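Local structure of ARO (armadillo repeats only protein) (Plasmodium falciparum Santa Lucia, 5EWP) at residues Glu25-Val28 against Gln29-Val32; Tyr78-Ala81 against Ile82-Ala85; Glu217-Asn221 against Ser222-Lys226. The protein probably serves as an armadillo-repeat scaffold that binds partner proteins in the translocation and attachment of rhoptries to the apical pole of the parasite. One frame throughout, in Å; residues are numbered along the deposited sequence.

Interaction 1 (Glu25-Val28 against Gln29-Val32)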
ATOM      1  N   GLU A  25      24.337  -9.197   7.822  1.00 31.07           N
ATOM      2  CA  GLU A  25      23.858 -10.567   8.000  1.00 30.50           C
ATOM      3  C   GLU A  25      22.403 -10.828   7.584  1.00 34.72           C
ATOM      4  O   GLU A  25      21.884 -11.918   7.843  1.00 41.74           O
ATOM      5  CB  GLU A  25      24.034 -10.975   9.467  1.00 31.71           C
ATOM      6  CG  GLU A  25      25.477 -10.877   9.962  1.00 42.10           C
ATOM      7  CD  GLU A  25      25.619 -11.088  11.462  1.00 47.03           C
ATOM      8  OE1 GLU A  25      24.600 -11.301  12.151  1.00 46.27           O
ATOM      9  OE2 GLU A  25      26.765 -11.045  11.956  1.00 49.97           O
ATOM     10  N   ASN A  26      21.764  -9.866   6.918  1.00 28.58           N
ATOM     11  CA  ASN A  26      20.323  -9.943   6.626  1.00 27.81           C
ATOM     12  C   ASN A  26      19.507 -10.408   7.822  1.00 31.86           C
ATOM     13  O   ASN A  26      18.616 -11.257   7.696  1.00 35.54           O
ATOM     14  CB  ASN A  26      20.051 -10.876   5.444  1.00 33.85           C
ATOM     15  CG  ASN A  26      20.615 -10.355   4.146  1.00 37.90           C
ATOM     16  OD1 ASN A  26      20.431  -9.191   3.799  1.00 42.93           O
ATOM     17  ND2 ASN A  26      21.317 -11.217   3.417  1.00 46.14           N
ATOM     18  N   ASP A  27      19.810  -9.843   8.983  1.00 25.74           N
ATOM     19  CA  ASP A  27      19.157 -10.231  10.221  1.00 22.08           C
ATOM     20  C   ASP A  27      17.765  -9.606  10.308  1.00 27.34           C
ATOM     21  O   ASP A  27      17.600  -8.463  10.772  1.00 19.84           O
ATOM     22  CB  ASP A  27      20.011  -9.811  11.418  1.00 25.19           C
ATOM     23  CG  ASP A  27      19.579 -10.473  12.711  1.00 30.84           C
ATOM     24  OD1 ASP A  27      18.412 -10.898  12.825  1.00 25.03           O
ATOM     25  OD2 ASP A  27      20.405 -10.532  13.644  1.00 30.84           O
ATOM     26  N   VAL A  28      16.771 -10.359   9.847  1.00 24.84           N
ATOM     27  CA  VAL A  28      15.394  -9.888   9.804  1.00 24.20           C
ATOM     28  C   VAL A  28      14.870  -9.500  11.185  1.00 22.79           C
ATOM     29  O   VAL A  28      14.326  -8.410  11.351  1.00 20.95           O
ATOM     30  CB  VAL A  28      14.462 -10.953   9.169  1.00 20.04           C
ATOM     31  CG1 VAL A  28      13.005 -10.576   9.370  1.00 18.63           C
ATOM     32  CG2 VAL A  28      14.773 -11.092   7.697  1.00 23.94           C
ATOM     33  N   GLN A  29      15.029 -10.374  12.177  1.00 19.78           N
ATOM     34  CA  GLN A  29      14.494 -10.093  13.507  1.00 19.26           C
ATOM     35  C   GLN A  29      15.115  -8.845  14.119  1.00 19.22           C
ATOM     36  O   GLN A  29      14.432  -8.057  14.789  1.00 19.78           O
ATOM     37  CB  GLN A  29      14.704 -11.273  14.456  1.00 23.09           C
ATOM     38  CG  GLN A  29      14.046 -11.074  15.820  1.00 23.39           C
ATOM     39  CD  GLN A  29      12.532 -10.990  15.731  1.00 29.15           C
ATOM     40  OE1 GLN A  29      11.852 -12.001  15.536  1.00 26.86           O
ATOM     41  NE2 GLN A  29      11.996  -9.789  15.866  1.00 23.54           N
ATOM     42  N   GLU A  30      16.409  -8.663  13.900  1.00 16.71           N
ATOM     43  CA  GLU A  30      17.072  -7.487  14.473  1.00 19.94           C
ATOM     44  C   GLU A  30      16.585  -6.197  13.797  1.00 18.12           C
ATOM     45  O   GLU A  30      16.347  -5.187  14.465  1.00 17.95           O
ATOM     46  CB  GLU A  30      18.589  -7.619  14.353  1.00 25.60           C
ATOM     47  CG  GLU A  30      19.379  -6.561  15.073  1.00 38.48           C
ATOM     48  CD  GLU A  30      19.211  -6.579  16.581  1.00 46.84           C
ATOM     49  OE1 GLU A  30      18.693  -7.569  17.138  1.00 41.96           O
ATOM     50  OE2 GLU A  30      19.638  -5.597  17.217  1.00 54.63           O
ATOM     51  N   PHE A  31      16.416  -6.239  12.479  1.00 17.30           N
ATOM     52  CA  PHE A  31      15.823  -5.102  11.769  1.00 19.86           C
ATOM     53  C   PHE A  31      14.433  -4.770  12.329  1.00 19.41           C
ATOM     54  O   PHE A  31      14.115  -3.616  12.543  1.00 16.22           O
ATOM     55  CB  PHE A  31      15.725  -5.377  10.263  1.00 17.46           C
ATOM     56  CG  PHE A  31      17.009  -5.124   9.497  1.00 21.56           C
ATOM     57  CD1 PHE A  31      17.768  -3.987   9.736  1.00 21.99           C
ATOM     58  CD2 PHE A  31      17.446  -6.024   8.533  1.00 19.92           C
ATOM     59  CE1 PHE A  31      18.938  -3.753   9.024  1.00 23.73           C
ATOM     60  CE2 PHE A  31      18.618  -5.802   7.822  1.00 29.40           C
ATOM     61  CZ  PHE A  31      19.364  -4.658   8.066  1.00 21.82           C
ATOM     62  N   VAL A  32      13.590  -5.778  12.558  1.00 16.12           N
ATOM     63  CA  VAL A  32      12.284  -5.499  13.143  1.00 16.33           C
ATOM     64  C   VAL A  32      12.406  -4.840  14.529  1.00 20.50           C
ATOM     65  O   VAL A  32      11.712  -3.863  14.821  1.00 18.62           O
ATOM     66  CB  VAL A  32      11.437  -6.791  13.217  1.00 15.38           C
ATOM     67  CG1 VAL A  32      10.136  -6.551  13.970  1.00 18.67           C
ATOM     68  CG2 VAL A  32      11.130  -7.241  11.808  1.00 16.91           C
TER
HETATM   69  O   HOH W   1      16.141 -13.002  11.683  1.00 32.52           O

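Interaction 2 (Tyr78-Ala81 against Ile82-Ala85)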
ATOM      1  N   TYR A  78      11.649 -14.219   2.439  1.00 22.83           N
ATOM      2  CA  TYR A  78      11.769 -13.088   3.350  1.00 16.97           C
ATOM      3  C   TYR A  78      10.395 -12.605   3.833  1.00 20.13           C
ATOM      4  O   TYR A  78      10.254 -12.143   4.974  1.00 17.94           O
ATOM      5  CB  TYR A  78      12.546 -11.948   2.691  1.00 14.40           C
ATOM      6  CG  TYR A  78      14.053 -12.150   2.747  1.00 20.35           C
ATOM      7  CD1 TYR A  78      14.707 -12.302   3.964  1.00 21.40           C
ATOM      8  CD2 TYR A  78      14.815 -12.178   1.587  1.00 24.06           C
ATOM      9  CE1 TYR A  78      16.079 -12.485   4.023  1.00 23.94           C
ATOM     10  CE2 TYR A  78      16.194 -12.361   1.635  1.00 23.18           C
ATOM     11  CZ  TYR A  78      16.814 -12.513   2.858  1.00 26.97           C
ATOM     12  OH  TYR A  78      18.178 -12.684   2.917  1.00 32.79           O
ATOM     13  N   LYS A  79       9.384 -12.720   2.975  1.00 18.69           N
ATOM     14  CA  LYS A  79       8.047 -12.245   3.334  1.00 18.75           C
ATOM     15  C   LYS A  79       7.477 -13.001   4.517  1.00 16.25           C
ATOM     16  O   LYS A  79       6.761 -12.428   5.341  1.00 13.78           O
ATOM     17  CB  LYS A  79       7.095 -12.338   2.132  1.00 16.52           C
ATOM     18  CG  LYS A  79       7.456 -11.351   1.020  1.00 14.64           C
ATOM     19  CD  LYS A  79       6.479 -11.455  -0.144  1.00 18.99           C
ATOM     20  CE  LYS A  79       6.918 -10.530  -1.267  1.00 22.26           C
ATOM     21  NZ  LYS A  79       5.883 -10.431  -2.320  1.00 28.88           N
ATOM     22  N   ASP A  80       7.781 -14.295   4.604  1.00 18.85           N
ATOM     23  CA  ASP A  80       7.357 -15.086   5.747  1.00 15.06           C
ATOM     24  C   ASP A  80       8.207 -14.797   6.977  1.00 14.25           C
ATOM     25  O   ASP A  80       7.675 -14.706   8.079  1.00 18.09           O
ATOM     26  CB  ASP A  80       7.416 -16.592   5.439  1.00 23.00           C
ATOM     27  CG  ASP A  80       6.366 -17.030   4.432  1.00 29.08           C
ATOM     28  OD1 ASP A  80       5.193 -16.602   4.542  1.00 24.86           O
ATOM     29  OD2 ASP A  80       6.716 -17.817   3.529  1.00 28.39           O
ATOM     30  N   ALA A  81       9.521 -14.677   6.794  1.00 15.59           N
ATOM     31  CA  ALA A  81      10.422 -14.404   7.916  1.00 18.55           C
ATOM     32  C   ALA A  81      10.040 -13.095   8.609  1.00 25.65           C
ATOM     33  O   ALA A  81      10.093 -12.975   9.840  1.00 17.57           O
ATOM     34  CB  ALA A  81      11.870 -14.360   7.443  1.00 20.71           C
ATOM     35  N   ILE A  82       9.661 -12.106   7.806  1.00 18.74           N
ATOM     36  CA  ILE A  82       9.293 -10.811   8.353  1.00 14.08           C
ATOM     37  C   ILE A  82       8.002 -10.914   9.162  1.00 14.67           C
ATOM     38  O   ILE A  82       7.907 -10.389  10.255  1.00 15.74           O
ATOM     39  CB  ILE A  82       9.168  -9.775   7.233  1.00 18.22           C
ATOM     40  CG1 ILE A  82      10.568  -9.504   6.666  1.00 17.95           C
ATOM     41  CG2 ILE A  82       8.530  -8.461   7.759  1.00 14.13           C
ATOM     42  CD1 ILE A  82      10.605  -8.706   5.365  1.00 15.29           C
ATOM     43  N   ARG A  83       7.018 -11.651   8.663  1.00 14.26           N
ATOM     44  CA  ARG A  83       5.800 -11.840   9.447  1.00 14.16           C
ATOM     45  C   ARG A  83       6.113 -12.524  10.778  1.00 13.31           C
ATOM     46  O   ARG A  83       5.644 -12.104  11.827  1.00 15.76           O
ATOM     47  CB  ARG A  83       4.772 -12.679   8.673  1.00 14.44           C
ATOM     48  CG  ARG A  83       3.481 -12.925   9.468  1.00 13.63           C
ATOM     49  CD  ARG A  83       2.541 -13.867   8.720  1.00 18.69           C
ATOM     50  NE  ARG A  83       3.084 -15.221   8.648  1.00 17.57           N
ATOM     51  CZ  ARG A  83       3.590 -15.789   7.556  1.00 15.29           C
ATOM     52  NH1 ARG A  83       3.646 -15.128   6.407  1.00 15.08           N
ATOM     53  NH2 ARG A  83       4.059 -17.038   7.623  1.00 16.06           N
ATOM     54  N   GLU A  84       6.922 -13.575  10.717  1.00 17.92           N
ATOM     55  CA  GLU A  84       7.211 -14.394  11.894  1.00 21.43           C
ATOM     56  C   GLU A  84       8.045 -13.644  12.924  1.00 22.05           C
ATOM     57  O   GLU A  84       8.079 -14.007  14.092  1.00 21.39           O
ATOM     58  CB  GLU A  84       7.906 -15.677  11.459  1.00 22.92           C
ATOM     59  CG  GLU A  84       6.938 -16.652  10.782  1.00 27.04           C
ATOM     60  CD  GLU A  84       7.651 -17.742  10.006  1.00 49.62           C
ATOM     61  OE1 GLU A  84       8.898 -17.697   9.921  1.00 55.44           O
ATOM     62  OE2 GLU A  84       6.963 -18.654   9.493  1.00 51.99           O
ATOM     63  N   ALA A  85       8.674 -12.564  12.479  1.00 16.72           N
ATOM     64  CA  ALA A  85       9.494 -11.727  13.343  1.00 19.85           C
ATOM     65  C   ALA A  85       8.657 -10.603  13.960  1.00 25.82           C
ATOM     66  O   ALA A  85       9.194  -9.680  14.577  1.00 19.54           O
ATOM     67  CB  ALA A  85      10.674 -11.151  12.539  1.00 17.26           C
TER

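Interaction 3 (Glu217-Asn221 against Ser222-Lys226)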
ATOM      1  N   GLU A 217     -23.890  -2.527  -5.165  1.00 36.14           N
ATOM      2  CA  GLU A 217     -24.672  -1.364  -4.764  1.00 40.52           C
ATOM      3  C   GLU A 217     -23.793  -0.326  -4.080  1.00 38.94           C
ATOM      4  O   GLU A 217     -24.000   0.879  -4.237  1.00 34.78           O
ATOM      5  CB  GLU A 217     -25.811  -1.776  -3.832  1.00 45.55           C
ATOM      6  N   ALA A 218     -22.812  -0.797  -3.318  1.00 38.66           N
ATOM      7  CA  ALA A 218     -21.875   0.103  -2.651  1.00 36.77           C
ATOM      8  C   ALA A 218     -21.144   0.976  -3.661  1.00 32.48           C
ATOM      9  O   ALA A 218     -21.013   2.192  -3.474  1.00 33.59           O
ATOM     10  CB  ALA A 218     -20.877  -0.689  -1.813  1.00 34.53           C
ATOM     11  N   VAL A 219     -20.670   0.359  -4.736  1.00 23.30           N
ATOM     12  CA  VAL A 219     -19.916   1.107  -5.730  1.00 29.61           C
ATOM     13  C   VAL A 219     -20.849   2.024  -6.538  1.00 35.92           C
ATOM     14  O   VAL A 219     -20.456   3.111  -6.956  1.00 32.94           O
ATOM     15  CB  VAL A 219     -19.143   0.154  -6.658  1.00 27.10           C
ATOM     16  CG1 VAL A 219     -18.383   0.929  -7.725  1.00 26.58           C
ATOM     17  CG2 VAL A 219     -18.179  -0.705  -5.835  1.00 27.55           C
ATOM     18  N   LYS A 220     -22.095   1.598  -6.721  1.00 38.46           N
ATOM     19  CA  LYS A 220     -23.089   2.443  -7.379  1.00 39.94           C
ATOM     20  C   LYS A 220     -23.361   3.686  -6.545  1.00 42.87           C
ATOM     21  O   LYS A 220     -23.508   4.785  -7.079  1.00 47.05           O
ATOM     22  CB  LYS A 220     -24.392   1.678  -7.615  1.00 41.10           C
ATOM     23  CG  LYS A 220     -24.347   0.714  -8.781  1.00 46.21           C
ATOM     24  CD  LYS A 220     -25.677  -0.022  -8.930  1.00 50.36           C
ATOM     25  CE  LYS A 220     -25.674  -0.933 -10.147  1.00 48.34           C
ATOM     26  NZ  LYS A 220     -26.979  -1.634 -10.336  1.00 48.53           N
ATOM     27  N   ASN A 221     -23.418   3.512  -5.229  1.00 38.26           N
ATOM     28  CA  ASN A 221     -23.675   4.634  -4.338  1.00 47.43           C
ATOM     29  C   ASN A 221     -22.406   5.443  -4.097  1.00 44.85           C
ATOM     30  O   ASN A 221     -21.993   5.638  -2.955  1.00 51.64           O
ATOM     31  CB  ASN A 221     -24.237   4.143  -3.003  1.00 50.65           C
ATOM     32  CG  ASN A 221     -25.575   3.440  -3.154  1.00 57.19           C
ATOM     33  OD1 ASN A 221     -26.324   3.698  -4.099  1.00 53.29           O
ATOM     34  ND2 ASN A 221     -25.881   2.542  -2.221  1.00 58.12           N
ATOM     35  N   SER A 222     -21.802   5.922  -5.181  1.00 41.63           N
ATOM     36  CA  SER A 222     -20.583   6.721  -5.107  1.00 40.12           C
ATOM     37  C   SER A 222     -20.414   7.534  -6.385  1.00 39.10           C
ATOM     38  O   SER A 222     -21.261   7.479  -7.275  1.00 40.13           O
ATOM     39  CB  SER A 222     -19.349   5.827  -4.897  1.00 31.68           C
ATOM     40  OG  SER A 222     -18.991   5.180  -6.109  1.00 29.21           O
ATOM     41  N   ASN A 223     -19.302   8.255  -6.489  1.00 38.66           N
ATOM     42  CA  ASN A 223     -18.998   9.026  -7.695  1.00 35.25           C
ATOM     43  C   ASN A 223     -18.417   8.174  -8.810  1.00 33.57           C
ATOM     44  O   ASN A 223     -17.828   8.708  -9.744  1.00 32.48           O
ATOM     45  CB  ASN A 223     -18.007  10.149  -7.391  1.00 39.07           C
ATOM     46  CG  ASN A 223     -18.620  11.268  -6.585  1.00 47.66           C
ATOM     47  OD1 ASN A 223     -17.982  11.819  -5.687  1.00 50.79           O
ATOM     48  ND2 ASN A 223     -19.869  11.600  -6.888  1.00 44.71           N
ATOM     49  N   SER A 224     -18.565   6.853  -8.706  1.00 30.20           N
ATOM     50  CA  SER A 224     -17.922   5.949  -9.652  1.00 33.92           C
ATOM     51  C   SER A 224     -18.353   6.212 -11.089  1.00 37.30           C
ATOM     52  O   SER A 224     -17.514   6.411 -11.963  1.00 33.56           O
ATOM     53  CB  SER A 224     -18.209   4.482  -9.291  1.00 31.42           C
ATOM     54  OG  SER A 224     -19.603   4.194  -9.316  1.00 30.87           O
ATOM     55  N   ILE A 225     -19.662   6.225 -11.322  1.00 32.29           N
ATOM     56  CA  ILE A 225     -20.197   6.391 -12.672  1.00 37.94           C
ATOM     57  C   ILE A 225     -19.762   7.728 -13.271  1.00 33.99           C
ATOM     58  O   ILE A 225     -19.296   7.785 -14.408  1.00 36.62           O
ATOM     59  CB  ILE A 225     -21.732   6.277 -12.676  1.00 41.15           C
ATOM     60  CG1 ILE A 225     -22.139   4.835 -12.364  1.00 42.99           C
ATOM     61  CG2 ILE A 225     -22.304   6.714 -14.010  1.00 39.00           C
ATOM     62  CD1 ILE A 225     -23.613   4.651 -12.117  1.00 42.03           C
ATOM     63  N   LYS A 226     -19.891   8.790 -12.484  1.00 29.68           N
ATOM     64  CA  LYS A 226     -19.405  10.107 -12.878  1.00 36.58           C
ATOM     65  C   LYS A 226     -17.933  10.072 -13.291  1.00 37.06           C
ATOM     66  O   LYS A 226     -17.566  10.561 -14.362  1.00 30.96           O
ATOM     67  CB  LYS A 226     -19.588  11.104 -11.733  1.00 36.16           C
ATOM     68  CG  LYS A 226     -18.903  12.443 -11.962  1.00 39.24           C
ATOM     69  CD  LYS A 226     -19.052  13.337 -10.750  1.00 42.94           C
ATOM     70  CE  LYS A 226     -18.213  14.608 -10.892  1.00 42.77           C
ATOM     71  NZ  LYS A 226     -17.948  15.217  -9.559  1.00 41.17           N
TER

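Interaction 1 (Glu25-Val28 against Gln29-Val32)
Asp-27 and Glu-30 meet where helix 28-34 begins, and the aspartate caps the new helix. Its OD1 accepts the backbone N-H of Glu-30 at 3.2 Å from N to OD1, a fairly straight bond (160° at the hydrogen) that reaches the oxygen from well above the carboxylate plane. With CG anti to the backbone N of Asp-27 (chi1 -166°), the carboxylate folds over the first turn, and its CG rests 3.4 Å from CB of Glu-30.

The amide of Gln-29 is satisfied through a water: Gln-29 N donates to it at 2.9 Å, and the same water donates to Asp-27 OD1 at 3.3 Å. One carboxylate oxygen thus serves two of the first amides, one directly and one by relay.

Behind the cap the helical bonds start at once. Phe-31 N donates to Asp-27 O and Val-32 N to Val-28 O, each at 3.0 Å. The Phe-31 ring lies obliquely to Asp-27 O, with CD2 3.3 Å from that oxygen, and the side chain also packs against helices 14-25 and 58-70.

The two carboxylates keep their distance, Asp-27 OD2 lying 4.9 Å from Glu-30 OE1. Glu-30, bent at chi2 (64°), turns its acid away to a salt bridge with Arg-18, which probably eases the crowding of like charge. The end of Gln-29 also finds its partner elsewhere, its NE2 donating to the carbonyl of Ala-85.

Upstream, Asn-26 closes helix 14-25 with positive phi and two bonds back into the last turn. A Schellman motif followed directly by an aspartate N-cap is the pattern of a short helix-to-helix connection, here between two consecutive helices of the armadillo fold.

Interaction 2 (Tyr78-Ala81 against Ile82-Ala85)
Asp-80 and Arg-83 form a salt bridge on the side of helix 77-84 that faces the start of helix 118-126; helix 77-84 is a short helix of the armadillo array, and the two residues are three positions apart. Arg-83 NH1 donates to Asp-80 OD1 at 2.8 Å, using the anti lone pair of the carboxylate oxygen. The oxygen sits at the guanidinium edge, nearly in its plane, while the two flat groups are turned 70° against each other. NH2 adds a weak, more bent bond to the same OD1.

The arginine gets there by running out from the helix with CG anti to its backbone N (chi1 179°) and then bending at chi3, which brings the guanidinium back beside Asp-80 and over the carbonyl oxygen of that residue. Both charged ends have further partners: OD1 also takes Asn-117 ND2 and NH1 also reaches Asn-120 OD1. A long salt bridge from Arg-83 NH2 to Glu-84 OE2, at 3.8 Å, extends the network.

Beneath the charges lie the backbone bonds of the helix. Ile-82 N donates to Tyr-78 O at 2.9 Å and Glu-84 N to Asp-80 O at 3.0 Å, whereas the bond from Arg-83 N to Lys-79 O is weak. At the end of the helix Ala-85 leaves helical geometry; its amide reaches Ala-81 O by a weak, bent bond and also donates to Ile-82 O, as the last turn tightens.

Ile-82 is buried and packs against helices 28-34, 58-70 and 87-95. With CG1 beside the backbone N (chi1 -69°), the longer branch of Ile-82 points back down the helix, and CG1 stops 3.2 Å from Tyr-78 O.

Interaction 3 (Glu217-Asn221 against Ser222-Lys226)
The carbonyl oxygen of Val-219 is gripped by two serine hydroxyls at the end of helix 213-220. Ser-222 OG and Ser-224 OG each donate to Val-219 O at 2.7 Å, and they come from opposite faces of the carbonyl plane. Ser-222 arrives tilted 26° from that plane; Ser-224 lies 41° out of it on the other face. Between them they satisfy an acceptor in the last turn of the helix, where the chain turns away before another helical bond can form.

Ser-222 OG works in both directions. While it donates to Val-219 O, it accepts the amide of Ser-224, with N and OG of these residues 3.1 Å apart, which makes an ST turn at the entry to helix 224-231. In both serines OG sits between the backbone N and the carbonyl carbon, the crowded position (chi1 76° for Ser-222), and this folds each hydroxyl back onto the preceding helix.

Asn-221 is the centre of an inverse gamma turn, in which Ser-222 N bonds weakly to Lys-220 O at 2.8 Å. An inverse gamma turn leading into an ST turn thus links two successive helices of the C-terminal part of the armadillo array.

Packing accompanies the polar grip. Val-219 CG1, anti to the backbone N, lies 3.8 Å from Ser-224 OG, against the buried serine. Leu-250, on helix 237-250, touches both Val-219 and Ser-224, while Ser-222 lies against Val-176 of helix 171-177.

How the interactions relate
All three interactions are local and follow one another along the chain; none nests in or crosses another. Interaction 1 closes the corner between helices 14-25 and 28-34 near the N terminus. Interaction 2 lies within helix 77-84, and the fold brings it back against the first: their centres are 10 Å apart, with Val-28 CG1 packed on Ile-82 CG1 at 3.8 Å and Asn-26 beside the Tyr-78 hydroxyl. Together they tie helix 77-84 to the opening helix pair. Interaction 3 links helices 213-220 and 224-231 on the opposite side of the chain's centre, its own centre about 44 Å from that of interaction 1.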